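Local coordinates for putative lipoprotein (Bacteroides fragilis, PDB 3QNK), which probably helps capture glycans at the bacterial surface as a SusD-like outer-membrane lipoprotein, although its own ligand is not known, at residues Asn88-Arg93 against Gly109-Leu114; Glu92-Ser97 against Ser102-Leu107; Pro317-Tyr320 against Val324-Gly327. All blocks are in the same frame, centred on the assembly; numbering follows the deposited sequence.

Overall arrangement
Interactions 1 and 2 join the same two helices, 76-93 and 101-126, in the N-terminal part of the chain. Their centres lie about 9 Å apart and they share Glu-92 and Arg-93; interaction 2 sits by the turn linking the helices, interaction 1 further along the pair, and Phe-90 packs on Leu-107 between them. Interaction 3 comes later in the chain, where helix 317-322 runs into a short strand and loop. Its centre is about 43 Å from that of interaction 1 and 49 Å from that of interaction 2, on the opposite side of the chain's centre. One side of the molecule thus shows helix-on-helix packing, the other an aromatic cluster where a helix passes into strand and loop.

Interaction 1 (Asn88-Arg93 against Gly109-Leu114); sequences NRFFER and GEVHFL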
# COMPACT_ATOMS: atom_id res chain seq x y z
N ASN B 88 -15.03 -2.71 -11.69
CA ASN B 88 -15.67 -1.76 -12.61
C ASN B 88 -15.12 -1.88 -14.01
O ASN B 88 -15.87 -1.71 -14.97
CB ASN B 88 -15.52 -0.33 -12.09
CG ASN B 88 -16.27 -0.06 -10.82
OD1 ASN B 88 -17.26 -0.72 -10.49
ND2 ASN B 88 -15.81 0.94 -10.08
N ARG B 89 -13.82 -2.21 -14.14
CA ARG B 89 -13.21 -2.42 -15.44
C ARG B 89 -13.80 -3.65 -16.08
O ARG B 89 -14.13 -3.61 -17.26
CB ARG B 89 -11.70 -2.57 -15.32
CG ARG B 89 -11.04 -3.00 -16.63
CD ARG B 89 -10.78 -1.85 -17.57
NE ARG B 89 -9.35 -1.67 -17.75
CZ ARG B 89 -8.68 -0.55 -17.50
NH1 ARG B 89 -9.33 0.53 -17.06
NH2 ARG B 89 -7.37 -0.49 -17.69
N PHE B 90 -13.93 -4.74 -15.31
CA PHE B 90 -14.52 -5.98 -15.80
C PHE B 90 -15.88 -5.65 -16.42
O PHE B 90 -16.11 -5.92 -17.61
CB PHE B 90 -14.66 -7.02 -14.67
CG PHE B 90 -15.30 -8.32 -15.12
CD1 PHE B 90 -16.68 -8.48 -15.13
CD2 PHE B 90 -14.52 -9.39 -15.54
CE1 PHE B 90 -17.27 -9.66 -15.57
CE2 PHE B 90 -15.10 -10.58 -15.96
CZ PHE B 90 -16.47 -10.72 -15.95
N PHE B 91 -16.75 -4.97 -15.60
CA PHE B 91 -18.10 -4.58 -16.00
C PHE B 91 -18.11 -3.71 -17.29
O PHE B 91 -19.00 -3.89 -18.12
CB PHE B 91 -18.82 -3.87 -14.86
CG PHE B 91 -19.13 -4.77 -13.68
CD1 PHE B 91 -19.84 -5.95 -13.86
CD2 PHE B 91 -18.78 -4.39 -12.39
CE1 PHE B 91 -20.15 -6.77 -12.77
CE2 PHE B 91 -19.09 -5.20 -11.30
CZ PHE B 91 -19.77 -6.38 -11.49
N GLU B 92 -17.11 -2.85 -17.47
CA GLU B 92 -16.97 -2.01 -18.66
C GLU B 92 -16.61 -2.81 -19.91
O GLU B 92 -17.12 -2.52 -20.99
CB GLU B 92 -15.89 -0.93 -18.46
CG GLU B 92 -16.30 0.24 -17.57
CD GLU B 92 -15.26 1.32 -17.33
OE1 GLU B 92 -14.07 1.11 -17.66
OE2 GLU B 92 -15.65 2.39 -16.80
N ARG B 93 -15.70 -3.78 -19.78
CA ARG B 93 -15.15 -4.50 -20.93
C ARG B 93 -15.79 -5.87 -21.23
O ARG B 93 -15.56 -6.38 -22.33
CB ARG B 93 -13.63 -4.66 -20.76
CG ARG B 93 -12.85 -3.36 -20.50
CD ARG B 93 -11.86 -3.05 -21.60
NE ARG B 93 -12.54 -2.91 -22.89
CZ ARG B 93 -12.00 -3.17 -24.07
NH1 ARG B 93 -10.74 -3.58 -24.16
NH2 ARG B 93 -12.71 -3.02 -25.18
N GLY B 109 -21.64 -12.52 -12.47
CA GLY B 109 -22.23 -12.76 -11.16
C GLY B 109 -21.17 -12.80 -10.07
O GLY B 109 -21.36 -12.21 -9.01
N GLU B 110 -20.03 -13.44 -10.36
CA GLU B 110 -18.89 -13.56 -9.44
C GLU B 110 -18.30 -12.19 -9.15
O GLU B 110 -17.99 -11.90 -8.00
CB GLU B 110 -17.82 -14.51 -9.99
CG GLU B 110 -18.32 -15.88 -10.43
CD GLU B 110 -17.26 -16.93 -10.66
OE1 GLU B 110 -16.47 -17.18 -9.73
OE2 GLU B 110 -17.25 -17.56 -11.75
N VAL B 111 -18.20 -11.32 -10.17
CA VAL B 111 -17.68 -9.96 -10.02
C VAL B 111 -18.68 -9.10 -9.24
O VAL B 111 -18.23 -8.27 -8.43
CB VAL B 111 -17.29 -9.35 -11.39
CG1 VAL B 111 -16.59 -8.01 -11.20
CG2 VAL B 111 -16.37 -10.30 -12.16
N HIS B 112 -20.01 -9.34 -9.41
CA HIS B 112 -21.04 -8.62 -8.63
C HIS B 112 -20.87 -8.94 -7.15
O HIS B 112 -20.93 -8.02 -6.31
CB HIS B 112 -22.46 -8.97 -9.07
CG HIS B 112 -22.91 -8.19 -10.26
ND1 HIS B 112 -23.17 -6.83 -10.18
CD2 HIS B 112 -23.09 -8.60 -11.54
CE1 HIS B 112 -23.50 -6.46 -11.41
NE2 HIS B 112 -23.46 -7.49 -12.27
N PHE B 113 -20.64 -10.24 -6.83
CA PHE B 113 -20.44 -10.73 -5.47
C PHE B 113 -19.20 -10.11 -4.87
O PHE B 113 -19.24 -9.67 -3.72
CB PHE B 113 -20.34 -12.28 -5.45
CG PHE B 113 -19.98 -12.85 -4.10
CD1 PHE B 113 -20.94 -12.98 -3.10
CD2 PHE B 113 -18.67 -13.21 -3.80
CE1 PHE B 113 -20.61 -13.48 -1.85
CE2 PHE B 113 -18.33 -13.73 -2.55
CZ PHE B 113 -19.30 -13.85 -1.58
N LEU B 114 -18.09 -10.08 -5.65
CA LEU B 114 -16.81 -9.53 -5.20
C LEU B 114 -16.89 -8.02 -5.00
O LEU B 114 -16.45 -7.55 -3.96
CB LEU B 114 -15.66 -9.90 -6.14
CG LEU B 114 -15.22 -11.38 -6.06
CD1 LEU B 114 -14.29 -11.73 -7.19
CD2 LEU B 114 -14.55 -11.72 -4.74
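Phe-90 and Phe-91 are neighbours on one helix, and their positions there and their different first torsions together bring the rings to different methyls of Val-111. CG of Phe-90 is swung opposite its own backbone nitrogen (chi1 179°), whereas that of Phe-91 lies beside its nitrogen and opposite its carbonyl carbon. Val-111 answers with a branch for each. Its CG2 sits over the middle of one face of Phe-90, a CH-pi contact with the methyl carbon 3.5 Å from the ring centroid. Its CG1 reaches over a face of Phe-91, 4.0 Å from that centroid and nearer the rim, with Phe-91 CZ as the closest ring atom at 3.6 Å. A beta-branched residue suits this place, because one short side chain serves two rings at once.

Phe-91 extends further, to His-112. Its CE1 lies over one face of the imidazole, displaced toward the rim, and comes to 3.4 Å from His-112 NE2. The two ring planes are inclined by 41°, so the pair is oblique. In the same imidazole, His-112 ND1 is hydrogen-bonded to Asp-159 OD1 on helix 149-166, which probably restrains the ring's rotation. Histidine fits here as a flat surface that also carries a polar link to another helix.

Helix 17-29 closes in as well: Tyr-23 and Val-24 pack on Phe-90, and Leu-27 on Val-111. The axes of the two helical segments approach to 10.3 Å and run nearly antiparallel, with 152° between their directions. Phe-90, Phe-91 and Val-111 bridge this separation, in a packed antiparallel helical hairpin of the kind that builds the alpha-alpha superhelix of SusD-like, TPR-related proteins.

Interaction 2 (Glu92-Ser97 against Ser102-Leu107); sequences ERIGTS and SEKSRL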
# COMPACT_ATOMS: atom_id res chain seq x y z
N GLU B 92 -17.11 -2.85 -17.47
CA GLU B 92 -16.97 -2.01 -18.66
C GLU B 92 -16.61 -2.81 -19.91
O GLU B 92 -17.12 -2.52 -20.99
CB GLU B 92 -15.89 -0.93 -18.46
CG GLU B 92 -16.30 0.24 -17.57
CD GLU B 92 -15.26 1.32 -17.33
OE1 GLU B 92 -14.07 1.11 -17.66
OE2 GLU B 92 -15.65 2.39 -16.80
N ARG B 93 -15.70 -3.78 -19.78
CA ARG B 93 -15.15 -4.50 -20.93
C ARG B 93 -15.79 -5.87 -21.23
O ARG B 93 -15.56 -6.38 -22.33
CB ARG B 93 -13.63 -4.66 -20.76
CG ARG B 93 -12.85 -3.36 -20.50
CD ARG B 93 -11.86 -3.05 -21.60
NE ARG B 93 -12.54 -2.91 -22.89
CZ ARG B 93 -12.00 -3.17 -24.07
NH1 ARG B 93 -10.74 -3.58 -24.16
NH2 ARG B 93 -12.71 -3.02 -25.18
N ILE B 94 -16.59 -6.44 -20.30
CA ILE B 94 -17.19 -7.77 -20.48
C ILE B 94 -18.27 -7.78 -21.60
O ILE B 94 -18.42 -8.81 -22.25
CB ILE B 94 -17.71 -8.40 -19.15
CG1 ILE B 94 -17.88 -9.93 -19.24
CG2 ILE B 94 -18.97 -7.73 -18.60
CD1 ILE B 94 -16.60 -10.77 -19.54
N GLY B 95 -18.97 -6.66 -21.83
CA GLY B 95 -19.99 -6.58 -22.87
C GLY B 95 -19.52 -6.89 -24.28
O GLY B 95 -20.22 -7.55 -25.06
N THR B 96 -18.30 -6.44 -24.60
CA THR B 96 -17.63 -6.64 -25.89
C THR B 96 -16.96 -8.05 -25.98
O THR B 96 -16.47 -8.41 -27.06
CB THR B 96 -16.56 -5.54 -26.09
OG1 THR B 96 -15.67 -5.50 -24.96
CG2 THR B 96 -17.18 -4.17 -26.33
N SER B 97 -16.93 -8.82 -24.86
CA SER B 97 -16.32 -10.15 -24.79
C SER B 97 -17.05 -11.15 -25.71
O SER B 97 -18.28 -11.12 -25.83
CB SER B 97 -16.29 -10.67 -23.36
OG SER B 97 -15.88 -12.03 -23.30
N SER B 102 -23.74 -17.90 -21.30
CA SER B 102 -23.90 -18.56 -20.00
C SER B 102 -22.66 -18.41 -19.10
O SER B 102 -22.82 -18.10 -17.91
CB SER B 102 -24.25 -20.04 -20.17
OG SER B 102 -23.16 -20.78 -20.69
N GLU B 103 -21.44 -18.61 -19.66
CA GLU B 103 -20.18 -18.47 -18.93
C GLU B 103 -19.96 -17.01 -18.56
O GLU B 103 -19.57 -16.72 -17.42
CB GLU B 103 -18.99 -19.01 -19.76
CG GLU B 103 -17.67 -19.14 -19.00
CD GLU B 103 -17.62 -20.18 -17.90
OE1 GLU B 103 -17.99 -21.35 -18.14
OE2 GLU B 103 -17.18 -19.82 -16.78
N LYS B 104 -20.24 -16.09 -19.51
CA LYS B 104 -20.13 -14.64 -19.33
C LYS B 104 -21.04 -14.18 -18.19
O LYS B 104 -20.59 -13.43 -17.34
CB LYS B 104 -20.49 -13.93 -20.64
CG LYS B 104 -19.64 -12.71 -20.93
CD LYS B 104 -19.61 -12.36 -22.42
CE LYS B 104 -20.62 -11.31 -22.79
NZ LYS B 104 -20.30 -10.68 -24.10
N SER B 105 -22.29 -14.71 -18.14
CA SER B 105 -23.28 -14.40 -17.09
C SER B 105 -22.80 -14.85 -15.72
O SER B 105 -22.83 -14.04 -14.79
CB SER B 105 -24.63 -15.03 -17.40
OG SER B 105 -25.57 -14.71 -16.39
N ARG B 106 -22.35 -16.11 -15.58
CA ARG B 106 -21.85 -16.69 -14.33
C ARG B 106 -20.64 -15.86 -13.84
O ARG B 106 -20.65 -15.44 -12.68
CB ARG B 106 -21.53 -18.20 -14.53
CG ARG B 106 -20.72 -18.90 -13.40
CD ARG B 106 -19.25 -19.01 -13.82
NE ARG B 106 -18.65 -20.34 -13.66
CZ ARG B 106 -18.80 -21.35 -14.51
NH1 ARG B 106 -19.60 -21.23 -15.56
NH2 ARG B 106 -18.17 -22.50 -14.29
N LEU B 107 -19.65 -15.56 -14.72
CA LEU B 107 -18.47 -14.74 -14.35
C LEU B 107 -18.89 -13.36 -13.88
O LEU B 107 -18.38 -12.91 -12.86
CB LEU B 107 -17.46 -14.60 -15.50
CG LEU B 107 -16.73 -15.86 -15.97
CD1 LEU B 107 -15.94 -15.58 -17.25
CD2 LEU B 107 -15.85 -16.45 -14.89
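Ile-94 and Lys-104 face each other with their CA atoms 7.6 Å apart, where the chain after Arg-93 lies beside the early part of helix 101-126. Residues 94 to 96 keep helical backbone angles without the regular bonds; Ser-97 N then bonds to Ile-94 O at 3.0 Å, and Ser-97 itself leaves the helical angles for an extended conformation. Segment 102-107 is regular helix.

Lys-104 spans the gap with a chain bent at its third torsion (chi3 95°), which carries the ammonium group to the carbonyls of the turn. Its NZ bonds to Ser-97 O at 2.7 Å. The nitrogen meets that C=O at 133° and is tilted out of the carbonyl plane. Weak bonds from the same nitrogen go to Ile-94 O, at 3.2 Å, and to Gly-95 O. This is the short connection between helices 76-93 and 101-126, an antiparallel hairpin, and here Lys-104 gathers three carbonyls of residues 94 to 97; the partial negative charge of these oxygens would probably favour the ammonium.

The methylenes of Lys-104 also pack: CG lies 3.7 Å from Ile-94 CG1, and CD is 3.8 Å from Ser-97 CB. Long and flexible, lysine combines an apolar stem with a polar tip. Ser-97 OG is held by Trp-14 O. Within the turn, Thr-96 OG1 donates to Arg-93 O at 2.8 Å, a short hydroxyl that can turn back to a carbonyl three residues earlier, at an exposed place. Farther round the second helix, Arg-106 NH1 makes a salt bridge with Glu-103 OE1 at 3.0 Å.

Interaction 3 (Pro317-Tyr320 against Val324-Gly327); sequences PRFY and VFHG
Tyr-320 OH is gripped twice, donating to the carbonyl oxygen of Tyr-312 and accepting from the backbone N of Arg-315. These two bonds pin the far end of a ring whose CD1-CE1 side touches Phe-325. Tyrosine fits here because the same residue offers a hydroxyl to the backbone and a hydrocarbon rim to its neighbour. That rim meets Phe-325 edge against edge, with Tyr-320 CD1 3.8 Å from Phe-325 CZ.

The contact closes the short passage from helix 317-322 through strand 323-324 into the loop beyond, within the SusD family region; Val-324 pairs by backbone bonds with Asn-360. Phe-325 folds back from the loop toward the helix, its CG lodged between its own backbone nitrogen and carbonyl carbon (chi1 51°). It offers CE2 to both helix rings.

Phe-319 CE2 lies 3.5 Å from Phe-325 CE2. The planes of these two rings differ by only 21°, nearly parallel but displaced, with centroids 5.4 Å apart and little overlap. Phe-319 also leans over Tyr-320, placing its CD2 3.5 Å above the middle of the tyrosine ring; buried, it suits its place as a flat apolar group that meets both neighbouring rings.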
# COMPACT_ATOMS: atom_id res chain seq x y z
N PRO B 317 -18.63 -27.52 24.49
CA PRO B 317 -17.55 -27.79 23.51
C PRO B 317 -16.84 -26.57 22.88
O PRO B 317 -15.63 -26.66 22.65
CB PRO B 317 -18.26 -28.61 22.43
CG PRO B 317 -19.29 -29.37 23.18
CD PRO B 317 -19.79 -28.42 24.24
N ARG B 318 -17.56 -25.45 22.62
CA ARG B 318 -16.97 -24.27 21.95
C ARG B 318 -15.88 -23.63 22.81
O ARG B 318 -15.01 -22.96 22.27
CB ARG B 318 -18.02 -23.23 21.56
CG ARG B 318 -18.98 -23.71 20.47
CD ARG B 318 -20.11 -22.75 20.19
NE ARG B 318 -20.98 -22.55 21.36
CZ ARG B 318 -22.11 -21.86 21.34
NH1 ARG B 318 -22.53 -21.30 20.23
NH2 ARG B 318 -22.82 -21.72 22.44
N PHE B 319 -15.90 -23.88 24.13
CA PHE B 319 -14.88 -23.35 25.02
C PHE B 319 -13.52 -23.98 24.67
O PHE B 319 -12.58 -23.25 24.38
CB PHE B 319 -15.23 -23.58 26.49
CG PHE B 319 -14.10 -23.24 27.42
CD1 PHE B 319 -13.83 -21.91 27.76
CD2 PHE B 319 -13.26 -24.24 27.92
CE1 PHE B 319 -12.78 -21.60 28.61
CE2 PHE B 319 -12.20 -23.91 28.77
CZ PHE B 319 -11.97 -22.60 29.12
N TYR B 320 -13.45 -25.33 24.66
CA TYR B 320 -12.23 -26.11 24.36
C TYR B 320 -11.86 -26.02 22.89
O TYR B 320 -10.70 -26.22 22.55
CB TYR B 320 -12.40 -27.59 24.79
CG TYR B 320 -12.80 -27.72 26.25
CD1 TYR B 320 -11.87 -27.49 27.27
CD2 TYR B 320 -14.12 -27.93 26.62
CE1 TYR B 320 -12.24 -27.55 28.61
CE2 TYR B 320 -14.51 -27.99 27.97
CZ TYR B 320 -13.57 -27.80 28.95
OH TYR B 320 -14.01 -27.80 30.26
N VAL B 324 -7.10 -21.77 24.15
CA VAL B 324 -5.86 -22.42 24.55
C VAL B 324 -5.55 -21.79 25.93
O VAL B 324 -5.33 -20.56 26.01
CB VAL B 324 -4.69 -22.25 23.52
CG1 VAL B 324 -3.39 -22.86 24.04
CG2 VAL B 324 -5.06 -22.81 22.16
N PHE B 325 -5.61 -22.61 27.00
CA PHE B 325 -5.42 -22.18 28.39
C PHE B 325 -4.33 -23.02 29.11
O PHE B 325 -3.79 -23.96 28.56
CB PHE B 325 -6.76 -22.24 29.16
CG PHE B 325 -7.43 -23.59 28.99
CD1 PHE B 325 -7.06 -24.68 29.79
CD2 PHE B 325 -8.41 -23.79 28.03
CE1 PHE B 325 -7.62 -25.92 29.59
CE2 PHE B 325 -8.98 -25.04 27.84
CZ PHE B 325 -8.56 -26.10 28.61
N HIS B 326 -3.97 -22.62 30.34
CA HIS B 326 -2.96 -23.31 31.14
C HIS B 326 -3.36 -24.76 31.26
O HIS B 326 -4.45 -25.06 31.74
CB HIS B 326 -2.84 -22.67 32.51
CG HIS B 326 -1.79 -23.30 33.38
ND1 HIS B 326 -0.44 -23.08 33.16
CD2 HIS B 326 -1.92 -24.12 34.46
CE1 HIS B 326 0.20 -23.76 34.09
NE2 HIS B 326 -0.64 -24.39 34.90
N GLY B 327 -2.52 -25.64 30.74
CA GLY B 327 -2.77 -27.07 30.78
C GLY B 327 -3.35 -27.67 29.51
O GLY B 327 -3.56 -28.89 29.47